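PDB 6DTU: maltose-binding protein MalE1 from Thermotoga maritima, which binds maltotetraose in the cleft between its lobes and probably delivers malto-oligosaccharides to a membrane transporter for uptake. Local coordinates for residues A[41-46]-A[63-68]; A[56-61]-A[276-281]. One frame throughout, in Å; residues are numbered along the deposited sequence.

Contact 1: A[41-46]-A[63-68]. With GLC (alpha-D-glucopyranose), chain C; GLC (alpha-D-glucopyranose), chain B.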
ATOM      1  N   ASP A  41      -9.709  -5.216  -5.722  1.00 16.42           N
ATOM      2  CA  ASP A  41     -11.082  -5.222  -6.199  1.00 16.90           C
ATOM      3  C   ASP A  41     -12.022  -4.394  -5.340  1.00 16.47           C
ATOM      4  O   ASP A  41     -13.162  -4.163  -5.745  1.00 16.62           O
ATOM      5  CB  ASP A  41     -11.597  -6.669  -6.322  1.00 13.61           C
ATOM      6  CG  ASP A  41     -10.932  -7.417  -7.461  1.00 22.40           C
ATOM      7  OD1 ASP A  41     -10.558  -6.759  -8.450  1.00 32.01           O
ATOM      8  OD2 ASP A  41     -10.750  -8.640  -7.350  1.00 29.15           O
ATOM      9  N   ILE A  42     -11.573  -3.901  -4.183  1.00 14.23           N
ATOM     10  CA  ILE A  42     -12.489  -3.183  -3.303  1.00 12.53           C
ATOM     11  C   ILE A  42     -13.031  -1.931  -3.978  1.00 13.98           C
ATOM     12  O   ILE A  42     -14.246  -1.681  -3.972  1.00 14.27           O
ATOM     13  CB  ILE A  42     -11.813  -2.847  -1.960  1.00 13.34           C
ATOM     14  CG1 ILE A  42     -11.553  -4.123  -1.161  1.00 14.07           C
ATOM     15  CG2 ILE A  42     -12.656  -1.851  -1.160  1.00 16.08           C
ATOM     16  CD1 ILE A  42     -10.762  -3.866   0.136  1.00 15.61           C
ATOM     17  N   LYS A  43     -12.140  -1.095  -4.512  1.00 13.87           N
ATOM     18  CA  LYS A  43     -12.597   0.182  -5.060  1.00 13.83           C
ATOM     19  C   LYS A  43     -13.444  -0.009  -6.307  1.00 16.31           C
ATOM     20  O   LYS A  43     -14.457   0.685  -6.493  1.00 15.87           O
ATOM     21  CB  LYS A  43     -11.436   1.136  -5.351  1.00 14.60           C
ATOM     22  CG  LYS A  43     -11.949   2.432  -5.960  1.00 16.29           C
ATOM     23  CD  LYS A  43     -10.998   3.598  -5.748  1.00 17.77           C
ATOM     24  CE  LYS A  43      -9.712   3.434  -6.539  1.00 16.42           C
ATOM     25  NZ  LYS A  43      -9.920   3.501  -8.014  1.00 17.82           N
ATOM     26  N   SER A  44     -13.020  -0.907  -7.192  1.00 15.37           N
ATOM     27  CA  SER A  44     -13.775  -1.145  -8.419  1.00 15.51           C
ATOM     28  C   SER A  44     -15.140  -1.754  -8.122  1.00 16.66           C
ATOM     29  O   SER A  44     -16.148  -1.334  -8.712  1.00 17.05           O
ATOM     30  CB  SER A  44     -12.952  -2.006  -9.387  1.00 16.81           C
ATOM     31  OG  SER A  44     -12.486  -3.181  -8.738  1.00 18.68           O
ATOM     32  N   LYS A  45     -15.202  -2.699  -7.173  1.00 17.31           N
ATOM     33  CA  LYS A  45     -16.487  -3.235  -6.746  1.00 13.98           C
ATOM     34  C   LYS A  45     -17.356  -2.143  -6.137  1.00 14.31           C
ATOM     35  O   LYS A  45     -18.575  -2.120  -6.347  1.00 15.72           O
ATOM     36  CB  LYS A  45     -16.275  -4.382  -5.759  1.00 14.38           C
ATOM     37  CG  LYS A  45     -17.529  -5.185  -5.413  1.00 24.62           C
ATOM     38  CD  LYS A  45     -17.267  -6.161  -4.274  1.00 25.06           C
ATOM     39  CE  LYS A  45     -18.497  -7.022  -3.972  1.00 25.26           C
ATOM     40  NZ  LYS A  45     -18.780  -8.004  -5.042  1.00 34.86           N
ATOM     41  N   PHE A  46     -16.748  -1.233  -5.363  1.00 14.01           N
ATOM     42  CA  PHE A  46     -17.521  -0.181  -4.715  1.00 14.17           C
ATOM     43  C   PHE A  46     -18.039   0.829  -5.737  1.00 15.67           C
ATOM     44  O   PHE A  46     -19.184   1.277  -5.653  1.00 14.32           O
ATOM     45  CB  PHE A  46     -16.646   0.481  -3.650  1.00 15.40           C
ATOM     46  CG  PHE A  46     -17.393   1.403  -2.752  1.00 13.55           C
ATOM     47  CD1 PHE A  46     -18.252   0.902  -1.785  1.00 14.85           C
ATOM     48  CD2 PHE A  46     -17.217   2.778  -2.852  1.00 14.04           C
ATOM     49  CE1 PHE A  46     -18.939   1.743  -0.945  1.00 17.86           C
ATOM     50  CE2 PHE A  46     -17.916   3.621  -2.009  1.00 16.12           C
ATOM     51  CZ  PHE A  46     -18.767   3.096  -1.052  1.00 14.46           C
ATOM     52  N   HIS A  63      -5.553   5.529   1.048  1.00 13.30           N
ATOM     53  CA  HIS A  63      -5.976   6.918   0.947  1.00 13.08           C
ATOM     54  C   HIS A  63      -5.947   7.448  -0.479  1.00 13.34           C
ATOM     55  O   HIS A  63      -6.587   8.472  -0.750  1.00 12.41           O
ATOM     56  CB  HIS A  63      -5.114   7.806   1.837  1.00 14.46           C
ATOM     57  CG  HIS A  63      -3.776   8.115   1.248  1.00 15.26           C
ATOM     58  ND1 HIS A  63      -2.671   7.321   1.463  1.00 16.43           N
ATOM     59  CD2 HIS A  63      -3.365   9.132   0.459  1.00 13.67           C
ATOM     60  CE1 HIS A  63      -1.633   7.838   0.826  1.00 17.88           C
ATOM     61  NE2 HIS A  63      -2.024   8.942   0.219  1.00 15.78           N
ATOM     62  N   ASP A  64      -5.218   6.804  -1.392  1.00 12.36           N
ATOM     63  CA  ASP A  64      -5.250   7.285  -2.775  1.00 11.89           C
ATOM     64  C   ASP A  64      -6.647   7.208  -3.370  1.00 14.88           C
ATOM     65  O   ASP A  64      -6.922   7.900  -4.354  1.00 14.90           O
ATOM     66  CB  ASP A  64      -4.274   6.516  -3.676  1.00 14.34           C
ATOM     67  CG  ASP A  64      -4.602   5.022  -3.774  1.00 15.44           C
ATOM     68  OD1 ASP A  64      -4.468   4.342  -2.734  1.00 14.93           O
ATOM     69  OD2 ASP A  64      -4.972   4.551  -4.875  1.00 14.63           O
ATOM     70  N   TRP A  65      -7.541   6.402  -2.788  1.00 14.43           N
ATOM     71  CA  TRP A  65      -8.904   6.301  -3.295  1.00 15.60           C
ATOM     72  C   TRP A  65      -9.738   7.542  -3.001  1.00 15.14           C
ATOM     73  O   TRP A  65     -10.769   7.737  -3.652  1.00 14.46           O
ATOM     74  CB  TRP A  65      -9.633   5.145  -2.622  1.00 13.10           C
ATOM     75  CG  TRP A  65      -9.007   3.798  -2.700  1.00 12.06           C
ATOM     76  CD1 TRP A  65      -7.897   3.428  -3.414  1.00 12.36           C
ATOM     77  CD2 TRP A  65      -9.478   2.624  -2.038  1.00 13.22           C
ATOM     78  NE1 TRP A  65      -7.658   2.079  -3.243  1.00 13.61           N
ATOM     79  CE2 TRP A  65      -8.609   1.566  -2.394  1.00 14.60           C
ATOM     80  CE3 TRP A  65     -10.552   2.363  -1.171  1.00 13.17           C
ATOM     81  CZ2 TRP A  65      -8.788   0.253  -1.925  1.00 12.41           C
ATOM     82  CZ3 TRP A  65     -10.719   1.057  -0.690  1.00 13.86           C
ATOM     83  CH2 TRP A  65      -9.824   0.035  -1.045  1.00 11.79           C
ATOM     84  N   VAL A  66      -9.319   8.392  -2.057  1.00 15.03           N
ATOM     85  CA  VAL A  66     -10.243   9.355  -1.448  1.00 15.67           C
ATOM     86  C   VAL A  66     -10.780  10.348  -2.476  1.00 15.25           C
ATOM     87  O   VAL A  66     -11.988  10.598  -2.540  1.00 16.19           O
ATOM     88  CB  VAL A  66      -9.589  10.069  -0.249  1.00 14.23           C
ATOM     89  CG1 VAL A  66     -10.434  11.243   0.182  1.00 16.14           C
ATOM     90  CG2 VAL A  66      -9.398   9.123   0.903  1.00 15.83           C
ATOM     91  N   GLY A  67      -9.894  10.981  -3.253  1.00 15.64           N
ATOM     92  CA  GLY A  67     -10.353  12.011  -4.177  1.00 16.20           C
ATOM     93  C   GLY A  67     -11.372  11.512  -5.186  1.00 17.21           C
ATOM     94  O   GLY A  67     -12.419  12.131  -5.387  1.00 17.97           O
ATOM     95  N   GLU A  68     -11.087  10.377  -5.830  1.00 14.40           N
ATOM     96  CA  GLU A  68     -12.040   9.812  -6.780  1.00 15.62           C
ATOM     97  C   GLU A  68     -13.383   9.519  -6.109  1.00 15.88           C
ATOM     98  O   GLU A  68     -14.443   9.863  -6.642  1.00 16.23           O
ATOM     99  CB  GLU A  68     -11.451   8.555  -7.417  1.00 16.35           C
ATOM    100  CG  GLU A  68     -12.392   7.877  -8.409  1.00 18.51           C
ATOM    101  CD  GLU A  68     -11.858   6.571  -8.947  1.00 16.94           C
ATOM    102  OE1 GLU A  68     -10.896   6.010  -8.374  1.00 18.77           O
ATOM    103  OE2 GLU A  68     -12.420   6.083  -9.946  1.00 22.25           O
TER
HETATM  104  C1  GLC C   3      -1.957   0.672  -4.419  1.00 13.65           C
HETATM  105  C2  GLC C   3      -3.140   1.556  -4.410  1.00 12.84           C
HETATM  106  C3  GLC C   3      -4.301   0.937  -5.125  1.00 13.47           C
HETATM  107  C4  GLC C   3      -3.982   0.629  -6.535  1.00 14.09           C
HETATM  108  C5  GLC C   3      -2.756  -0.314  -6.622  1.00 14.09           C
HETATM  109  C6  GLC C   3      -2.325  -0.503  -7.945  1.00 12.87           C
HETATM  110  O2  GLC C   3      -3.526   1.800  -3.027  1.00 14.74           O
HETATM  111  O3  GLC C   3      -5.445   1.849  -5.075  1.00 14.87           O
HETATM  112  O4  GLC C   3      -5.134  -0.046  -7.112  1.00 14.08           O
HETATM  113  O5  GLC C   3      -1.592   0.338  -5.812  1.00 13.14           O
HETATM  114  O6  GLC C   3      -1.245  -1.412  -7.930  1.00 17.47           O
HETATM  115  C1  GLC B   4      -5.878   0.759  -8.003  1.00 15.45           C
HETATM  116  C2  GLC B   4      -7.312   0.457  -7.816  1.00 14.03           C
HETATM  117  C3  GLC B   4      -7.635  -0.903  -8.306  1.00 15.58           C
HETATM  118  C4  GLC B   4      -7.253  -1.098  -9.740  1.00 18.96           C
HETATM  119  C5  GLC B   4      -5.731  -0.912  -9.931  1.00 15.97           C
HETATM  120  C6  GLC B   4      -5.294  -1.024 -11.294  1.00 20.45           C
HETATM  121  O2  GLC B   4      -7.631   0.554  -6.360  1.00 16.85           O
HETATM  122  O3  GLC B   4      -9.078  -1.088  -8.146  1.00 18.17           O
HETATM  123  O4  GLC B   4      -7.629  -2.421 -10.151  1.00 21.96           O
HETATM  124  O5  GLC B   4      -5.435   0.507  -9.395  1.00 18.28           O
HETATM  125  O6  GLC B   4      -5.944  -0.044 -12.070  1.00 23.61           O
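Lys43 lies across one face of the Trp65 indole, its aliphatic chain running opposite to the tryptophan side chain. The CH-pi contact is made by Lys43 CD, 4.0 Å from the centroid of the Trp65 five-membered ring, over the face and 25° off its normal. With CG anti to the backbone N (chi1 178°), the lysine heads for the indole, and bends at chi3 and chi4 carry its amine to Glu68. There Lys43 NZ gives Glu68 OE1 a 2.7 Å hydrogen bond on the syn side, closing a salt bridge; the 5.5 Å from Lys43 NZ to the centroid of that Trp65 ring leaves at most a weak cation-pi attraction. This is the more open side, Glu68 being partly exposed while Ile42, Lys43 and Trp65 are buried. At the far end of the indole packing is tight: Ile42 CG2 lies 3.4 Å from Trp65 CH2, the side chains crossing at about a right angle. The polar edge faces the sugar instead. Trp65 NE1 donates to O3 of the chain C glucose at 2.9 Å, a bent bond (138°) near the ring plane. Asp64 grips the same glucose with both carboxylate oxygens, OD1 accepting from O2 at 2.7 Å and OD2 from O3 at 2.8 Å. A leucine in place of Trp65 would probably leave glucose O3 without its N-H donor and the lysine methylenes without a flat surface. An acidic side chain and an indole N-H holding the hydroxyls of one glucose, beside a lysine of the same pocket, form part of this periplasmic binding protein's maltotetraose site.

Contact 2: A[56-61]-A[276-281]; sequences ADIIVG and LLAIEF
Ile58 reaches from the start of its strand to Ala278 and Phe281, which lie one turn apart on helix 275-286. Its CG1 meets the alanine methyl, Ile58 CG1 to Ala278 CB being 3.7 Å, while the terminal methyl continues to the aromatic ring, with Ile58 CD1 3.7 Å from Phe281 CD2. That methyl also stays close to the alanine, at 3.8 Å from Ile58 CD1 to Ala278 CB, and so touches both helix residues. An extended outer branch (chi2 170°) carries CD1 beyond CG1 to the phenylalanine, which it approaches obliquely. Phe281 in turn has CG anti to its backbone N (chi1 174°), which swings the ring from the helix toward the isoleucine. Here the backbones come near each other: the CA atoms of Asp57 and Ala278 are 6.6 Å apart, a spacing that the small alanine side chain permits.

Around this apolar core, Phe281 packs edge-to-face with Phe24 and touches Leu5, Leu282 of the same helix adds to the surface on Ile58, and Val268 of the neighbouring strand touches Ala278. Polar groups set the strand end in place. The carboxylate of Asp57 is engaged through OD1 by Ser272 and Asn274, just ahead of the helix, and through OD2 by the backbone N of Thr6, while Ile58 itself is backbone-bonded to Thr6 and Trp8 of strand 4-9. No hydrogen bond joins the two segments directly, so what holds helix to sheet at this point is the exclusion of water from a few methyl groups and a ring, with the aspartate bonds placed alongside.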
ATOM      1  N   ALA A  56     -21.018  -1.933   0.450  1.00 14.49           N
ATOM      2  CA  ALA A  56     -20.876  -2.067   1.899  1.00 13.56           C
ATOM      3  C   ALA A  56     -21.101  -0.717   2.573  1.00 12.26           C
ATOM      4  O   ALA A  56     -20.946   0.344   1.962  1.00 15.05           O
ATOM      5  CB  ALA A  56     -19.457  -2.531   2.236  1.00 14.65           C
ATOM      6  N   ASP A  57     -21.493  -0.762   3.850  1.00 12.88           N
ATOM      7  CA  ASP A  57     -21.636   0.488   4.593  1.00 13.34           C
ATOM      8  C   ASP A  57     -20.291   1.131   4.885  1.00 12.03           C
ATOM      9  O   ASP A  57     -20.214   2.357   4.998  1.00 12.60           O
ATOM     10  CB  ASP A  57     -22.385   0.229   5.892  1.00 12.94           C
ATOM     11  CG  ASP A  57     -23.700  -0.495   5.647  1.00 14.55           C
ATOM     12  OD1 ASP A  57     -24.657   0.150   5.179  1.00 15.35           O
ATOM     13  OD2 ASP A  57     -23.792  -1.727   5.889  1.00 17.42           O
ATOM     14  N   ILE A  58     -19.251   0.319   5.063  1.00 11.93           N
ATOM     15  CA  ILE A  58     -17.909   0.785   5.390  1.00 10.78           C
ATOM     16  C   ILE A  58     -16.925   0.014   4.527  1.00 12.52           C
ATOM     17  O   ILE A  58     -17.050  -1.208   4.390  1.00 12.74           O
ATOM     18  CB  ILE A  58     -17.628   0.506   6.877  1.00 12.45           C
ATOM     19  CG1 ILE A  58     -18.552   1.344   7.775  1.00 12.23           C
ATOM     20  CG2 ILE A  58     -16.172   0.727   7.229  1.00 12.84           C
ATOM     21  CD1 ILE A  58     -18.494   0.930   9.255  1.00 13.91           C
ATOM     22  N   ILE A  59     -15.954   0.710   3.935  1.00 14.05           N
ATOM     23  CA  ILE A  59     -14.881   0.049   3.203  1.00 12.01           C
ATOM     24  C   ILE A  59     -13.557   0.409   3.860  1.00 11.89           C
ATOM     25  O   ILE A  59     -13.377   1.509   4.391  1.00 14.39           O
ATOM     26  CB  ILE A  59     -14.881   0.335   1.671  1.00  9.00           C
ATOM     27  CG1 ILE A  59     -14.676   1.834   1.399  1.00 11.91           C
ATOM     28  CG2 ILE A  59     -16.145  -0.216   1.031  1.00 13.01           C
ATOM     29  CD1 ILE A  59     -14.486   2.170  -0.076  1.00 14.24           C
ATOM     30  N   VAL A  60     -12.623  -0.529   3.816  1.00 12.76           N
ATOM     31  CA  VAL A  60     -11.296  -0.339   4.386  1.00 11.00           C
ATOM     32  C   VAL A  60     -10.300  -0.345   3.238  1.00 14.10           C
ATOM     33  O   VAL A  60     -10.283  -1.279   2.433  1.00 15.17           O
ATOM     34  CB  VAL A  60     -10.967  -1.434   5.417  1.00 13.17           C
ATOM     35  CG1 VAL A  60      -9.604  -1.180   6.030  1.00 12.17           C
ATOM     36  CG2 VAL A  60     -12.071  -1.556   6.489  1.00 14.17           C
ATOM     37  N   GLY A  61      -9.444   0.664   3.174  1.00 10.86           N
ATOM     38  CA  GLY A  61      -8.489   0.691   2.085  1.00 11.07           C
ATOM     39  C   GLY A  61      -7.592   1.895   2.137  1.00 12.51           C
ATOM     40  O   GLY A  61      -7.424   2.519   3.181  1.00 13.68           O
ATOM     41  N   LEU A 276     -25.102   7.063   9.216  1.00 13.29           N
ATOM     42  CA  LEU A 276     -24.957   7.676  10.529  1.00 11.65           C
ATOM     43  C   LEU A 276     -24.477   6.655  11.551  1.00 11.37           C
ATOM     44  O   LEU A 276     -23.605   6.951  12.375  1.00 14.96           O
ATOM     45  CB  LEU A 276     -26.283   8.293  10.973  1.00 14.13           C
ATOM     46  CG  LEU A 276     -26.765   9.492  10.176  1.00 17.81           C
ATOM     47  CD1 LEU A 276     -28.140   9.907  10.654  1.00 16.37           C
ATOM     48  CD2 LEU A 276     -25.798  10.637  10.303  1.00 17.04           C
ATOM     49  N   LEU A 277     -25.027   5.444  11.507  1.00 14.01           N
ATOM     50  CA  LEU A 277     -24.586   4.404  12.433  1.00 13.21           C
ATOM     51  C   LEU A 277     -23.160   3.956  12.129  1.00 11.95           C
ATOM     52  O   LEU A 277     -22.390   3.667  13.061  1.00 13.14           O
ATOM     53  CB  LEU A 277     -25.563   3.227  12.401  1.00 13.14           C
ATOM     54  CG  LEU A 277     -25.270   2.052  13.330  1.00 14.40           C
ATOM     55  CD1 LEU A 277     -25.224   2.463  14.805  1.00 14.85           C
ATOM     56  CD2 LEU A 277     -26.303   0.944  13.094  1.00 14.07           C
ATOM     57  N   ALA A 278     -22.786   3.914  10.838  1.00 11.57           N
ATOM     58  CA  ALA A 278     -21.424   3.558  10.444  1.00 11.66           C
ATOM     59  C   ALA A 278     -20.424   4.563  10.992  1.00 13.02           C
ATOM     60  O   ALA A 278     -19.381   4.177  11.534  1.00 13.98           O
ATOM     61  CB  ALA A 278     -21.312   3.476   8.916  1.00 13.34           C
ATOM     62  N   ILE A 279     -20.736   5.854  10.872  1.00 12.47           N
ATOM     63  CA  ILE A 279     -19.863   6.872  11.444  1.00 11.43           C
ATOM     64  C   ILE A 279     -19.735   6.681  12.954  1.00 13.72           C
ATOM     65  O   ILE A 279     -18.631   6.761  13.512  1.00 14.19           O
ATOM     66  CB  ILE A 279     -20.357   8.285  11.059  1.00 12.09           C
ATOM     67  CG1 ILE A 279     -20.156   8.513   9.566  1.00 12.08           C
ATOM     68  CG2 ILE A 279     -19.563   9.337  11.828  1.00 14.79           C
ATOM     69  CD1 ILE A 279     -20.869   9.806   9.059  1.00 13.64           C
ATOM     70  N   GLU A 280     -20.854   6.408  13.640  1.00 14.97           N
ATOM     71  CA  GLU A 280     -20.817   6.199  15.087  1.00 14.86           C
ATOM     72  C   GLU A 280     -19.919   5.028  15.461  1.00 15.44           C
ATOM     73  O   GLU A 280     -19.146   5.099  16.421  1.00 15.85           O
ATOM     74  CB  GLU A 280     -22.229   5.960  15.627  1.00 15.76           C
ATOM     75  CG  GLU A 280     -22.281   5.588  17.137  1.00 18.19           C
ATOM     76  CD  GLU A 280     -22.013   6.766  18.085  1.00 19.27           C
ATOM     77  OE1 GLU A 280     -21.952   7.934  17.629  1.00 21.80           O
ATOM     78  OE2 GLU A 280     -21.867   6.519  19.306  1.00 21.24           O
ATOM     79  N   PHE A 281     -20.064   3.916  14.757  1.00 15.11           N
ATOM     80  CA  PHE A 281     -19.194   2.763  14.953  1.00 12.58           C
ATOM     81  C   PHE A 281     -17.717   3.134  14.795  1.00 15.29           C
ATOM     82  O   PHE A 281     -16.872   2.733  15.608  1.00 13.15           O
ATOM     83  CB  PHE A 281     -19.638   1.703  13.957  1.00 14.71           C
ATOM     84  CG  PHE A 281     -18.779   0.506  13.901  1.00 13.50           C
ATOM     85  CD1 PHE A 281     -18.893  -0.487  14.837  1.00 14.66           C
ATOM     86  CD2 PHE A 281     -17.876   0.352  12.880  1.00 13.29           C
ATOM     87  CE1 PHE A 281     -18.111  -1.622  14.754  1.00 15.70           C
ATOM     88  CE2 PHE A 281     -17.076  -0.763  12.802  1.00 13.05           C
ATOM     89  CZ  PHE A 281     -17.194  -1.748  13.727  1.00 14.34           C
TER

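Contacts 1 and 2 have centres about 14 Å apart and share the region around strand 58-62 of the eight-stranded mixed sheet. Along the chain their segments alternate: helix 39-49 is followed by strand 58-62, then helix 66-71, whereas helix 275-286 returns from far downstream. The two meet directly, since Phe46 CD1 packs 3.7 Å from Ile59 CG2 and Ile42 CD1 lies 3.5 Å from the carbonyl O of Val60. The strand thus connects the sugar site at one end with a buried apolar contact at the other, where the side chain of Ile58 is about 14 Å from a bound glucose. Pocket residues are thereby carried on elements tied into the sheet of one lobe.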